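Long-range contacts in sulfotransferase (Mus musculus, PDB 5X2B), which probably transfers sulfonate groups to acceptor molecules and here holds adenosine-3'-5'-diphosphate and calcium ions: residues Ile9-Met14 with Val146-Trp151; Ile33-Tyr38 with Lys103-Val108; Ser62-Gly67 with Thr86-Glu91. All blocks are in the same frame, centred on the assembly; numbering follows the deposited sequence.

In the fold
The three contacts lie one within another along the chain and none cross. From the N terminus, Ile9-Met14 opens the widest loop, which contact 1 closes at Val146-Trp151, just ahead of helix 151-159. Inside it, contact 2 joins strand 33-37 to strand 103-108 in the parallel sheet. Innermost, contact 3 brings Ser62-Gly67, after edge strand 58-60, to Thr86-Glu91, after strand 81-86. In space they adjoin: the Tyr148 ring of contact 1 packs on His87 of contact 3, His87 ND1 reaches Ser37 O of contact 2, and Tyr38 meets Trp151 edge-to-face. The N-terminal hairpin, sheet core and post-strand loops are thus tied together near the nucleotide.

Contact 1. Residues Ile9-Met14 with Val146-Trp151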
ATOM      1  N   ILE D   9      -5.707   4.798  15.743  1.00 30.25           N
ATOM      2  CA  ILE D   9      -4.683   4.532  14.779  1.00 19.49           C
ATOM      3  C   ILE D   9      -4.136   5.851  14.412  1.00 21.94           C
ATOM      4  O   ILE D   9      -4.851   6.810  14.337  1.00 21.14           O
ATOM      5  CB  ILE D   9      -5.262   3.900  13.538  1.00 26.70           C
ATOM      6  CG1 ILE D   9      -5.494   2.420  13.783  1.00 38.92           C
ATOM      7  CG2 ILE D   9      -4.306   4.050  12.393  1.00 22.46           C
ATOM      8  CD1 ILE D   9      -6.605   1.824  12.941  1.00 26.85           C
ATOM      9  N   PHE D  10      -2.852   5.890  14.152  1.00 28.63           N
ATOM     10  CA  PHE D  10      -2.213   7.120  13.782  1.00 31.37           C
ATOM     11  C   PHE D  10      -2.462   7.348  12.337  1.00 30.48           C
ATOM     12  O   PHE D  10      -2.385   6.423  11.535  1.00 27.47           O
ATOM     13  CB  PHE D  10      -0.727   7.008  13.990  1.00 34.31           C
ATOM     14  CG  PHE D  10      -0.312   7.275  15.370  1.00 29.32           C
ATOM     15  CD1 PHE D  10       0.534   6.403  16.037  1.00 17.62           C
ATOM     16  CD2 PHE D  10      -0.762   8.396  16.009  1.00 31.07           C
ATOM     17  CE1 PHE D  10       0.920   6.649  17.298  1.00 33.02           C
ATOM     18  CE2 PHE D  10      -0.377   8.656  17.300  1.00 34.61           C
ATOM     19  CZ  PHE D  10       0.475   7.781  17.950  1.00 29.29           C
ATOM     20  N   PHE D  11      -2.740   8.599  12.022  1.00 25.24           N
ATOM     21  CA  PHE D  11      -2.857   9.063  10.669  1.00 35.43           C
ATOM     22  C   PHE D  11      -2.082  10.345  10.613  1.00 36.30           C
ATOM     23  O   PHE D  11      -1.871  10.965  11.623  1.00 45.38           O
ATOM     24  CB  PHE D  11      -4.312   9.339  10.300  1.00 23.24           C
ATOM     25  CG  PHE D  11      -5.165   8.112  10.320  1.00 29.28           C
ATOM     26  CD1 PHE D  11      -5.758   7.683  11.489  1.00 37.53           C
ATOM     27  CD2 PHE D  11      -5.362   7.371   9.178  1.00 31.38           C
ATOM     28  CE1 PHE D  11      -6.549   6.542  11.515  1.00 29.85           C
ATOM     29  CE2 PHE D  11      -6.133   6.219   9.211  1.00 33.62           C
ATOM     30  CZ  PHE D  11      -6.725   5.811  10.393  1.00 22.87           C
ATOM     31  N   SER D  12      -1.651  10.732   9.433  1.00 32.74           N
ATOM     32  CA  SER D  12      -1.011  12.020   9.252  1.00 39.68           C
ATOM     33  C   SER D  12      -2.006  13.156   9.390  1.00 31.50           C
ATOM     34  O   SER D  12      -3.140  13.003   8.993  1.00 55.74           O
ATOM     35  CB  SER D  12      -0.393  12.085   7.853  1.00 46.47           C
ATOM     36  OG  SER D  12       0.295  13.315   7.680  1.00 53.38           O
ATOM     37  N   THR D  13      -1.594  14.307   9.908  1.00 30.11           N
ATOM     38  CA  THR D  13      -2.527  15.430  10.058  1.00 40.58           C
ATOM     39  C   THR D  13      -3.043  15.962   8.705  1.00 39.08           C
ATOM     40  O   THR D  13      -4.048  16.672   8.652  1.00 46.70           O
ATOM     41  CB  THR D  13      -1.909  16.550  10.919  1.00 48.86           C
ATOM     42  OG1 THR D  13      -0.634  16.937  10.383  1.00 31.12           O
ATOM     43  CG2 THR D  13      -1.737  16.043  12.345  1.00 36.30           C
ATOM     44  N   MET D  14      -2.353  15.605   7.621  1.00 28.91           N
ATOM     45  CA  MET D  14      -2.833  15.860   6.251  1.00 30.30           C
ATOM     46  C   MET D  14      -4.060  15.000   5.958  1.00 49.12           C
ATOM     47  O   MET D  14      -4.816  15.286   5.024  1.00 47.56           O
ATOM     48  CB  MET D  14      -1.777  15.531   5.186  1.00 35.92           C
ATOM     49  CG  MET D  14      -0.403  16.292   5.270  1.00 75.72           C
ATOM     50  SD  MET D  14       0.662  16.388   3.741  1.00 85.40           S
ATOM     51  CE  MET D  14       1.483  14.775   3.664  1.00 70.48           C
ATOM     52  N   VAL D 146       2.342   2.989  14.820  1.00 36.27           N
ATOM     53  CA  VAL D 146       2.965   3.614  13.660  1.00 34.12           C
ATOM     54  C   VAL D 146       1.845   4.096  12.750  1.00 36.81           C
ATOM     55  O   VAL D 146       0.680   3.698  12.935  1.00 36.86           O
ATOM     56  CB  VAL D 146       3.862   2.599  12.920  1.00 22.76           C
ATOM     57  CG1 VAL D 146       5.151   2.422  13.647  1.00 28.75           C
ATOM     58  CG2 VAL D 146       3.171   1.271  12.764  1.00 19.41           C
ATOM     59  N   VAL D 147       2.140   4.956  11.783  1.00 21.92           N
ATOM     60  CA  VAL D 147       1.038   5.434  10.965  1.00 24.75           C
ATOM     61  C   VAL D 147       0.346   4.222  10.370  1.00 33.72           C
ATOM     62  O   VAL D 147       1.007   3.219  10.071  1.00 28.79           O
ATOM     63  CB  VAL D 147       1.439   6.388   9.845  1.00 37.13           C
ATOM     64  CG1 VAL D 147       1.484   7.798  10.357  1.00 44.37           C
ATOM     65  CG2 VAL D 147       2.743   5.952   9.203  1.00 32.66           C
ATOM     66  N   TYR D 148      -0.976   4.357  10.198  1.00 29.96           N
ATOM     67  CA  TYR D 148      -1.935   3.271   9.870  1.00 28.65           C
ATOM     68  C   TYR D 148      -1.900   2.016  10.716  1.00 21.90           C
ATOM     69  O   TYR D 148      -2.626   1.084  10.424  1.00 26.13           O
ATOM     70  CB  TYR D 148      -1.835   2.854   8.430  1.00 22.64           C
ATOM     71  CG  TYR D 148      -2.023   4.021   7.518  1.00 31.91           C
ATOM     72  CD1 TYR D 148      -3.287   4.364   7.031  1.00 36.06           C
ATOM     73  CD2 TYR D 148      -0.942   4.825   7.186  1.00 30.68           C
ATOM     74  CE1 TYR D 148      -3.446   5.466   6.201  1.00 24.33           C
ATOM     75  CE2 TYR D 148      -1.082   5.901   6.370  1.00 29.13           C
ATOM     76  CZ  TYR D 148      -2.320   6.211   5.882  1.00 31.52           C
ATOM     77  OH  TYR D 148      -2.386   7.284   5.077  1.00 34.95           O
ATOM     78  N   GLY D 149      -1.073   2.000  11.751  1.00 26.54           N
ATOM     79  CA  GLY D 149      -1.145   0.979  12.788  1.00 35.76           C
ATOM     80  C   GLY D 149      -0.577  -0.408  12.500  1.00 39.61           C
ATOM     81  O   GLY D 149       0.422  -0.576  11.776  1.00 28.63           O
ATOM     82  N   SER D 150      -1.237  -1.418  13.069  1.00 30.41           N
ATOM     83  CA  SER D 150      -0.641  -2.743  13.087  1.00 38.59           C
ATOM     84  C   SER D 150      -0.670  -3.390  11.725  1.00 28.69           C
ATOM     85  O   SER D 150      -1.728  -3.656  11.151  1.00 29.10           O
ATOM     86  CB  SER D 150      -1.322  -3.658  14.092  1.00 36.29           C
ATOM     87  OG  SER D 150      -0.732  -4.946  14.025  1.00 31.54           O
ATOM     88  N   TRP D 151       0.512  -3.667  11.224  1.00 26.84           N
ATOM     89  CA  TRP D 151       0.606  -4.394  10.002  1.00 32.14           C
ATOM     90  C   TRP D 151      -0.212  -5.691  10.132  1.00 28.27           C
ATOM     91  O   TRP D 151      -0.868  -6.104   9.190  1.00 33.64           O
ATOM     92  CB  TRP D 151       2.076  -4.657   9.762  1.00 27.30           C
ATOM     93  CG  TRP D 151       2.363  -5.374   8.556  1.00 17.77           C
ATOM     94  CD1 TRP D 151       2.681  -4.847   7.339  1.00 15.77           C
ATOM     95  CD2 TRP D 151       2.405  -6.778   8.418  1.00 23.59           C
ATOM     96  NE1 TRP D 151       2.894  -5.833   6.448  1.00 19.98           N
ATOM     97  CE2 TRP D 151       2.719  -7.044   7.076  1.00 28.38           C
ATOM     98  CE3 TRP D 151       2.161  -7.849   9.298  1.00 16.57           C
ATOM     99  CZ2 TRP D 151       2.814  -8.349   6.577  1.00 26.42           C
ATOM    100  CZ3 TRP D 151       2.223  -9.136   8.819  1.00 13.23           C
ATOM    101  CH2 TRP D 151       2.578  -9.390   7.473  1.00 32.18           C
TER
HETATM  102  O   HOH W   1      -0.993   3.878  15.015  1.00 31.80           O
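Ile9 meets the turn Val146-Gly149 through its CG2 branch, which sits 3.5 Å from Tyr148 CA and also touches Gly149 N. With CG1 turned beside the backbone N (chi1 -80°), the CG2 methyl stands anti to that N and faces the turn. Phe10 provides the polar link: its O accepts from Tyr148 N at 2.8 Å, in a bond bent to 142° at the hydrogen, the donor tilted out of the carbonyl plane. Phe10 N, facing the same turn, donates to a water 2.9 Å away, which in turn probably hydrogen-bonds Val146 O at 2.7 Å. CB of Phe10 rests against Val147 CG1, while the ring has Val146 N at its edge and a cation-pi partner in Lys5. Phe11 points its ring edge at the face of Tyr148 in an offset T-shaped pair, centroids 5.5 Å apart and planes at 74°; CD2 comes 4.0 Å from CE1 of the tyrosine. Val146-Gly149 forms a type II beta turn, closed by Gly149 N to Val146 O. Strand 9-11 itself forms a hairpin with strand 4-6. Since Val146 O accepts the turn bond and probably the water as well, and Tyr148 N is taken by Phe10 O, the turn's polar backbone is engaged at several points where it meets the N-terminal hairpin; the aromatic pair, Ile9 and Phe10 CB add apolar contacts around these bonds.

Contact 2. Residues Ile33-Tyr38 with Lys103-Val108; sequences IFLVSY and KIIYIV
Two neighbouring inner strands of the five-stranded parallel sheet, the P-loop NTPase-like core of sulfotransferases, pair here: 33-37 with 103-108, their axes 4.5 Å apart and 20° from parallel. Phe34 N donates to Lys103 O at 3.0 Å, and Phe34 O accepts from Ile105 N at 2.8 Å. Val36 O continues the ladder, taking Ile107 N at 2.7 Å. The modelled Val36 N to Ile105 O bond is too short to be trusted in detail. Strand 33-37 is central in the order 58-60, 81-86, 33-37, 103-108, 167-171, and its C-terminal end runs toward the bound nucleotide, about 5 Å from the Ser37 side chain. On the sheet face of Leu35, Ile105 and Ile107, the side chains of Leu35 and Ile105 run abreast off the sheet, with Leu35 CD2 3.6 Å from Ile105 CD1; Leu46 of helix 43-52 covers this face. The other face carries Phe34, Val36, Ile104 and Tyr106. Val36 spreads its two methyls: CG1, anti to the backbone N (chi1 -167°), meets the Tyr106 ring at CD2, 3.8 Å away, while CG2 touches Ile104 CG2 at 3.7 Å. Trp158 of helix 151-159 stacks on the Tyr106 ring, and the hydroxyl of Tyr106 is hydrogen-bonded to His154 ND1.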
ATOM      1  N   ILE D  33     -11.528   1.314  -9.167  1.00 21.35           N
ATOM      2  CA  ILE D  33     -10.540   0.378  -8.760  1.00 17.27           C
ATOM      3  C   ILE D  33      -9.792   0.872  -7.558  1.00 31.09           C
ATOM      4  O   ILE D  33      -9.349   2.012  -7.508  1.00 35.18           O
ATOM      5  CB  ILE D  33      -9.494   0.199  -9.766  1.00 30.71           C
ATOM      6  CG1 ILE D  33     -10.050  -0.473 -11.006  1.00 25.91           C
ATOM      7  CG2 ILE D  33      -8.505  -0.704  -9.223  1.00 32.20           C
ATOM      8  CD1 ILE D  33      -9.320  -0.086 -12.224  1.00 26.04           C
ATOM      9  N   PHE D  34      -9.572  -0.044  -6.631  1.00 33.23           N
ATOM     10  CA  PHE D  34      -8.885   0.267  -5.409  1.00 19.22           C
ATOM     11  C   PHE D  34      -7.576  -0.474  -5.245  1.00 21.03           C
ATOM     12  O   PHE D  34      -7.470  -1.719  -5.259  1.00 26.28           O
ATOM     13  CB  PHE D  34      -9.821   0.058  -4.234  1.00 30.55           C
ATOM     14  CG  PHE D  34     -10.811   1.185  -4.060  1.00 40.43           C
ATOM     15  CD1 PHE D  34     -12.006   1.202  -4.765  1.00 22.76           C
ATOM     16  CD2 PHE D  34     -10.529   2.253  -3.215  1.00 45.83           C
ATOM     17  CE1 PHE D  34     -12.890   2.241  -4.632  1.00 19.95           C
ATOM     18  CE2 PHE D  34     -11.441   3.308  -3.072  1.00 27.06           C
ATOM     19  CZ  PHE D  34     -12.612   3.279  -3.779  1.00 35.35           C
ATOM     20  N   LEU D  35      -6.528   0.312  -5.103  1.00 29.70           N
ATOM     21  CA  LEU D  35      -5.214  -0.291  -4.939  1.00 34.20           C
ATOM     22  C   LEU D  35      -4.797  -0.224  -3.475  1.00 29.77           C
ATOM     23  O   LEU D  35      -4.407   0.821  -3.001  1.00 21.41           O
ATOM     24  CB  LEU D  35      -4.218   0.445  -5.819  1.00 36.26           C
ATOM     25  CG  LEU D  35      -4.604   0.425  -7.285  1.00 23.81           C
ATOM     26  CD1 LEU D  35      -3.652   1.311  -8.101  1.00 21.58           C
ATOM     27  CD2 LEU D  35      -4.586  -1.022  -7.744  1.00 23.24           C
ATOM     28  N   VAL D  36      -4.846  -1.333  -2.753  1.00 28.93           N
ATOM     29  CA  VAL D  36      -4.685  -1.198  -1.324  1.00 24.04           C
ATOM     30  C   VAL D  36      -3.412  -1.819  -0.798  1.00 20.68           C
ATOM     31  O   VAL D  36      -2.927  -2.809  -1.308  1.00 23.88           O
ATOM     32  CB  VAL D  36      -5.890  -1.769  -0.625  1.00 38.78           C
ATOM     33  CG1 VAL D  36      -5.906  -1.357   0.871  1.00 26.74           C
ATOM     34  CG2 VAL D  36      -7.138  -1.303  -1.377  1.00 30.18           C
ATOM     35  N   SER D  37      -2.869  -1.192   0.228  1.00 18.97           N
ATOM     36  CA  SER D  37      -1.709  -1.730   0.864  1.00 23.36           C
ATOM     37  C   SER D  37      -1.538  -1.211   2.285  1.00 22.01           C
ATOM     38  O   SER D  37      -1.990  -0.128   2.657  1.00 20.55           O
ATOM     39  CB  SER D  37      -0.475  -1.356   0.061  1.00 39.59           C
ATOM     40  OG  SER D  37      -0.375   0.055   0.012  1.00 36.52           O
ATOM     41  N   TYR D  38      -0.822  -2.010   3.055  1.00 21.93           N
ATOM     42  CA  TYR D  38      -0.189  -1.492   4.238  1.00 34.04           C
ATOM     43  C   TYR D  38       1.039  -0.783   3.780  1.00 22.72           C
ATOM     44  O   TYR D  38       1.717  -1.248   2.878  1.00 41.69           O
ATOM     45  CB  TYR D  38       0.242  -2.590   5.160  1.00 21.62           C
ATOM     46  CG  TYR D  38       0.712  -2.022   6.436  1.00 32.42           C
ATOM     47  CD1 TYR D  38      -0.186  -1.693   7.406  1.00 21.41           C
ATOM     48  CD2 TYR D  38       2.065  -1.792   6.661  1.00 37.15           C
ATOM     49  CE1 TYR D  38       0.214  -1.185   8.607  1.00 24.67           C
ATOM     50  CE2 TYR D  38       2.502  -1.288   7.853  1.00 36.98           C
ATOM     51  CZ  TYR D  38       1.562  -0.986   8.834  1.00 36.49           C
ATOM     52  OH  TYR D  38       1.941  -0.469  10.028  1.00 25.33           O
ATOM     53  N   LYS D 103     -13.373  -3.595  -7.815  1.00 28.22           N
ATOM     54  CA  LYS D 103     -12.141  -4.357  -7.811  1.00 27.10           C
ATOM     55  C   LYS D 103     -11.188  -3.848  -6.770  1.00 26.70           C
ATOM     56  O   LYS D 103     -10.992  -2.643  -6.636  1.00 25.34           O
ATOM     57  CB  LYS D 103     -11.425  -4.285  -9.166  1.00 39.21           C
ATOM     58  CG  LYS D 103     -12.123  -5.012 -10.260  1.00 41.29           C
ATOM     59  CD  LYS D 103     -11.786  -6.494 -10.340  1.00 34.92           C
ATOM     60  CE  LYS D 103     -12.530  -7.073 -11.538  1.00 38.78           C
ATOM     61  NZ  LYS D 103     -12.434  -8.541 -11.691  1.00 44.90           N
ATOM     62  N   ILE D 104     -10.594  -4.790  -6.045  1.00 25.12           N
ATOM     63  CA  ILE D 104      -9.582  -4.480  -5.043  1.00 23.81           C
ATOM     64  C   ILE D 104      -8.311  -5.234  -5.306  1.00 27.45           C
ATOM     65  O   ILE D 104      -8.329  -6.440  -5.450  1.00 30.40           O
ATOM     66  CB  ILE D 104      -9.922  -4.947  -3.623  1.00 33.00           C
ATOM     67  CG1 ILE D 104     -11.373  -4.677  -3.255  1.00 34.05           C
ATOM     68  CG2 ILE D 104      -8.939  -4.279  -2.656  1.00 28.67           C
ATOM     69  CD1 ILE D 104     -11.688  -3.207  -3.138  1.00 43.02           C
ATOM     70  N   ILE D 105      -7.219  -4.493  -5.316  1.00 16.15           N
ATOM     71  CA  ILE D 105      -5.911  -5.052  -5.381  1.00 24.69           C
ATOM     72  C   ILE D 105      -5.157  -4.708  -4.116  1.00 26.43           C
ATOM     73  O   ILE D 105      -4.872  -3.525  -3.836  1.00 25.65           O
ATOM     74  CB  ILE D 105      -5.124  -4.453  -6.533  1.00 29.21           C
ATOM     75  CG1 ILE D 105      -5.750  -4.869  -7.847  1.00 30.82           C
ATOM     76  CG2 ILE D 105      -3.669  -4.930  -6.463  1.00 28.86           C
ATOM     77  CD1 ILE D 105      -5.016  -4.308  -9.037  1.00 47.78           C
ATOM     78  N   TYR D 106      -4.837  -5.746  -3.343  1.00 41.18           N
ATOM     79  CA  TYR D 106      -4.211  -5.563  -2.025  1.00 40.73           C
ATOM     80  C   TYR D 106      -2.787  -6.043  -2.124  1.00 35.96           C
ATOM     81  O   TYR D 106      -2.558  -7.246  -2.305  1.00 25.24           O
ATOM     82  CB  TYR D 106      -4.949  -6.331  -0.908  1.00 28.16           C
ATOM     83  CG  TYR D 106      -4.377  -6.058   0.477  1.00 26.25           C
ATOM     84  CD1 TYR D 106      -3.434  -6.905   1.034  1.00 40.30           C
ATOM     85  CD2 TYR D 106      -4.762  -4.959   1.208  1.00 15.16           C
ATOM     86  CE1 TYR D 106      -2.893  -6.650   2.284  1.00 21.59           C
ATOM     87  CE2 TYR D 106      -4.227  -4.684   2.419  1.00 17.05           C
ATOM     88  CZ  TYR D 106      -3.296  -5.532   2.962  1.00 22.52           C
ATOM     89  OH  TYR D 106      -2.747  -5.307   4.195  1.00 22.59           O
ATOM     90  N   ILE D 107      -1.832  -5.115  -2.028  1.00 25.05           N
ATOM     91  CA  ILE D 107      -0.452  -5.538  -2.082  1.00 27.03           C
ATOM     92  C   ILE D 107       0.167  -5.682  -0.668  1.00 23.99           C
ATOM     93  O   ILE D 107       0.024  -4.827   0.185  1.00 24.07           O
ATOM     94  CB  ILE D 107       0.350  -4.696  -3.108  1.00 23.24           C
ATOM     95  CG1 ILE D 107       1.777  -5.232  -3.157  1.00 27.52           C
ATOM     96  CG2 ILE D 107       0.198  -3.180  -2.866  1.00 15.80           C
ATOM     97  CD1 ILE D 107       2.551  -4.794  -4.387  1.00 29.51           C
ATOM     98  N   VAL D 108       0.783  -6.835  -0.426  1.00 20.02           N
ATOM     99  CA  VAL D 108       1.344  -7.201   0.881  1.00 30.94           C
ATOM    100  C   VAL D 108       2.824  -7.613   0.835  1.00 24.39           C
ATOM    101  O   VAL D 108       3.263  -8.246  -0.119  1.00 30.94           O
ATOM    102  CB  VAL D 108       0.599  -8.381   1.458  1.00 23.14           C
ATOM    103  CG1 VAL D 108       0.972  -9.603   0.719  1.00 31.11           C
ATOM    104  CG2 VAL D 108       0.911  -8.521   2.925  1.00 32.44           C
TER

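Contact 3. Residues Ser62-Gly67 with Thr86-Glu91. With CA (calcium ion), chain B.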
ATOM      1  N   SER D  62      -5.477  10.899  -6.196  1.00 35.07           N
ATOM      2  CA  SER D  62      -4.796  11.157  -4.938  1.00 39.23           C
ATOM      3  C   SER D  62      -5.346  10.120  -3.931  1.00 38.59           C
ATOM      4  O   SER D  62      -6.455   9.632  -4.108  1.00 34.90           O
ATOM      5  CB  SER D  62      -5.113  12.611  -4.520  1.00 27.67           C
ATOM      6  OG  SER D  62      -3.944  13.429  -4.573  1.00 48.08           O
ATOM      7  N   PRO D  63      -4.588   9.769  -2.881  1.00 27.30           N
ATOM      8  CA  PRO D  63      -5.151   8.928  -1.816  1.00 28.23           C
ATOM      9  C   PRO D  63      -6.564   9.333  -1.316  1.00 37.19           C
ATOM     10  O   PRO D  63      -6.825  10.522  -1.081  1.00 33.15           O
ATOM     11  CB  PRO D  63      -4.160   9.135  -0.689  1.00 30.45           C
ATOM     12  CG  PRO D  63      -2.896   9.391  -1.362  1.00 29.62           C
ATOM     13  CD  PRO D  63      -3.191  10.126  -2.610  1.00 26.72           C
ATOM     14  N   ILE D  64      -7.460   8.364  -1.119  1.00 30.19           N
ATOM     15  CA  ILE D  64      -8.834   8.685  -0.714  1.00 21.26           C
ATOM     16  C   ILE D  64      -8.889   9.190   0.701  1.00 32.37           C
ATOM     17  O   ILE D  64      -9.897   9.748   1.122  1.00 35.37           O
ATOM     18  CB  ILE D  64      -9.762   7.463  -0.694  1.00 33.33           C
ATOM     19  CG1 ILE D  64     -11.222   7.891  -0.535  1.00 40.98           C
ATOM     20  CG2 ILE D  64      -9.434   6.548   0.507  1.00 26.40           C
ATOM     21  CD1 ILE D  64     -12.235   6.723  -0.371  1.00 50.33           C
ATOM     22  N   GLU D  65      -7.838   8.956   1.470  1.00 36.00           N
ATOM     23  CA  GLU D  65      -7.835   9.492   2.808  1.00 23.43           C
ATOM     24  C   GLU D  65      -6.915  10.679   2.924  1.00 33.59           C
ATOM     25  O   GLU D  65      -6.638  11.111   4.011  1.00 35.25           O
ATOM     26  CB  GLU D  65      -7.462   8.434   3.828  1.00 22.31           C
ATOM     27  CG  GLU D  65      -6.031   7.924   3.752  1.00 32.42           C
ATOM     28  CD  GLU D  65      -5.829   6.895   2.666  1.00 28.80           C
ATOM     29  OE1 GLU D  65      -6.785   6.667   1.904  1.00 35.02           O
ATOM     30  OE2 GLU D  65      -4.715   6.331   2.576  1.00 30.63           O
ATOM     31  N   LEU D  66      -6.487  11.255   1.814  1.00 36.38           N
ATOM     32  CA  LEU D  66      -5.685  12.466   1.881  1.00 28.45           C
ATOM     33  C   LEU D  66      -6.579  13.713   1.936  1.00 34.24           C
ATOM     34  O   LEU D  66      -7.306  13.974   0.997  1.00 38.95           O
ATOM     35  CB  LEU D  66      -4.740  12.483   0.681  1.00 35.10           C
ATOM     36  CG  LEU D  66      -3.843  13.692   0.444  1.00 38.07           C
ATOM     37  CD1 LEU D  66      -2.960  13.905   1.619  1.00 37.62           C
ATOM     38  CD2 LEU D  66      -2.968  13.522  -0.793  1.00 32.82           C
ATOM     39  N   GLY D  67      -6.580  14.426   3.076  1.00 38.33           N
ATOM     40  CA  GLY D  67      -7.143  15.781   3.180  1.00 51.48           C
ATOM     41  C   GLY D  67      -8.481  16.108   3.881  1.00 59.59           C
ATOM     42  O   GLY D  67      -8.879  15.435   4.848  1.00 41.97           O
ATOM     43  N   THR D  86      -5.239   3.746  -1.234  1.00 32.06           N
ATOM     44  CA  THR D  86      -5.543   3.970   0.147  1.00 25.89           C
ATOM     45  C   THR D  86      -4.690   3.043   0.987  1.00 27.71           C
ATOM     46  O   THR D  86      -4.160   2.071   0.483  1.00 25.65           O
ATOM     47  CB  THR D  86      -6.987   3.650   0.386  1.00 28.78           C
ATOM     48  OG1 THR D  86      -7.277   3.940   1.739  1.00 26.17           O
ATOM     49  CG2 THR D  86      -7.266   2.167   0.100  1.00 20.51           C
ATOM     50  N   HIS D  87      -4.539   3.343   2.262  1.00 22.84           N
ATOM     51  CA  HIS D  87      -3.878   2.404   3.163  1.00 28.72           C
ATOM     52  C   HIS D  87      -4.923   1.990   4.168  1.00 29.32           C
ATOM     53  O   HIS D  87      -4.625   1.520   5.237  1.00 24.40           O
ATOM     54  CB  HIS D  87      -2.725   3.079   3.896  1.00 23.28           C
ATOM     55  CG  HIS D  87      -1.562   3.432   3.032  1.00 29.35           C
ATOM     56  ND1 HIS D  87      -0.897   2.484   2.257  1.00 22.97           N
ATOM     57  CD2 HIS D  87      -0.923   4.593   2.816  1.00 25.05           C
ATOM     58  CE1 HIS D  87       0.082   3.073   1.603  1.00 30.53           C
ATOM     59  NE2 HIS D  87       0.093   4.374   1.926  1.00 25.26           N
ATOM     60  N   LEU D  88      -6.179   2.193   3.847  1.00 19.00           N
ATOM     61  CA  LEU D  88      -7.175   1.990   4.895  1.00 31.73           C
ATOM     62  C   LEU D  88      -7.302   0.541   5.241  1.00 19.94           C
ATOM     63  O   LEU D  88      -7.224  -0.309   4.395  1.00 27.49           O
ATOM     64  CB  LEU D  88      -8.541   2.472   4.461  1.00 22.99           C
ATOM     65  CG  LEU D  88      -8.652   3.968   4.414  1.00 23.49           C
ATOM     66  CD1 LEU D  88      -9.965   4.366   3.805  1.00 20.87           C
ATOM     67  CD2 LEU D  88      -8.537   4.464   5.813  1.00 26.06           C
ATOM     68  N   ASN D  89      -7.546   0.235   6.490  1.00 27.25           N
ATOM     69  CA  ASN D  89      -7.826  -1.138   6.804  1.00 22.69           C
ATOM     70  C   ASN D  89      -9.174  -1.460   6.229  1.00 25.50           C
ATOM     71  O   ASN D  89      -9.816  -0.618   5.662  1.00 23.95           O
ATOM     72  CB  ASN D  89      -7.928  -1.339   8.299  1.00 30.55           C
ATOM     73  CG  ASN D  89      -9.173  -0.739   8.858  1.00 24.86           C
ATOM     74  OD1 ASN D  89     -10.177  -0.616   8.172  1.00 32.85           O
ATOM     75  ND2 ASN D  89      -9.115  -0.352  10.104  1.00 30.17           N
ATOM     76  N   TYR D  90      -9.630  -2.668   6.453  1.00 23.39           N
ATOM     77  CA  TYR D  90     -10.874  -3.060   5.924  1.00 21.86           C
ATOM     78  C   TYR D  90     -11.992  -2.310   6.523  1.00 20.13           C
ATOM     79  O   TYR D  90     -12.926  -1.910   5.866  1.00 31.91           O
ATOM     80  CB  TYR D  90     -11.126  -4.485   6.248  1.00 28.08           C
ATOM     81  CG  TYR D  90     -12.275  -4.882   5.414  1.00 30.94           C
ATOM     82  CD1 TYR D  90     -12.094  -5.099   4.054  1.00 28.98           C
ATOM     83  CD2 TYR D  90     -13.546  -4.952   5.939  1.00 31.54           C
ATOM     84  CE1 TYR D  90     -13.124  -5.400   3.257  1.00 22.60           C
ATOM     85  CE2 TYR D  90     -14.602  -5.292   5.146  1.00 41.48           C
ATOM     86  CZ  TYR D  90     -14.392  -5.499   3.799  1.00 35.07           C
ATOM     87  OH  TYR D  90     -15.434  -5.841   2.968  1.00 34.97           O
ATOM     88  N   GLU D  91     -11.906  -2.108   7.818  0.61 28.45           N
ATOM     89  CA  GLU D  91     -12.994  -1.525   8.551  0.61 27.82           C
ATOM     90  C   GLU D  91     -13.291  -0.114   8.138  0.61 26.36           C
ATOM     91  O   GLU D  91     -14.424   0.306   8.096  0.61 27.90           O
ATOM     92  CB  GLU D  91     -12.641  -1.558  10.007  0.61 33.97           C
ATOM     93  CG  GLU D  91     -12.624  -2.951  10.518  0.61 28.94           C
ATOM     94  CD  GLU D  91     -11.349  -3.778  10.197  0.61 44.81           C
ATOM     95  OE1 GLU D  91     -10.223  -3.191  10.142  0.61 16.97           O
ATOM     96  OE2 GLU D  91     -11.510  -5.037  10.010  0.61 26.58           O
TER
HETATM   97 CA    CA B 302     -16.335   1.782   8.536  1.00 47.21          CA
HETATM   98  O   HOH W   2     -16.931   1.095   6.133  1.00 29.01           O
HETATM   99  O   HOH W   3     -15.484   1.501  10.823  1.00 42.18           O
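Glu65 reaches across from a type I beta turn, Pro63-Leu66, and puts both carboxylate oxygens on the start of Thr86-Glu91. OE1 accepts from Thr86 OG1 at 2.8 Å, and OE2 from His87 N at 3.0 Å with 147° at the hydrogen. Both donors arrive from above the carboxylate plane rather than within it, by 47° for the threonine hydroxyl and 39° for the amide. The chain of Glu65 is folded to get there: CG is tucked over the backbone, and the bend at chi2 turns the carboxylate onto Thr86 and His87. Thr86 is the counterpart at the end of strand 81-86. While donating to Glu65, OG1 also accepts from Leu88 N at 2.9 Å, which makes an ST turn. The side chain of Thr86 crosses that of Glu65 at about a right angle and runs alongside Ile64, whose CG2 lies 3.6 Å from OG1. Leu88 closes the apolar side, its CD1 4.0 Å from Ile64 CG2 and its CG next to Glu65 OE1. Further along the same segment, Glu91 O and two waters bind a calcium ion. Glu65 probably helps hold the backbone of His87, whose side chain lies about 5 Å from the nucleotide. The buried carboxylate is stabilised by two neutral donors, one on each oxygen, which probably favour the ionised form of Glu65.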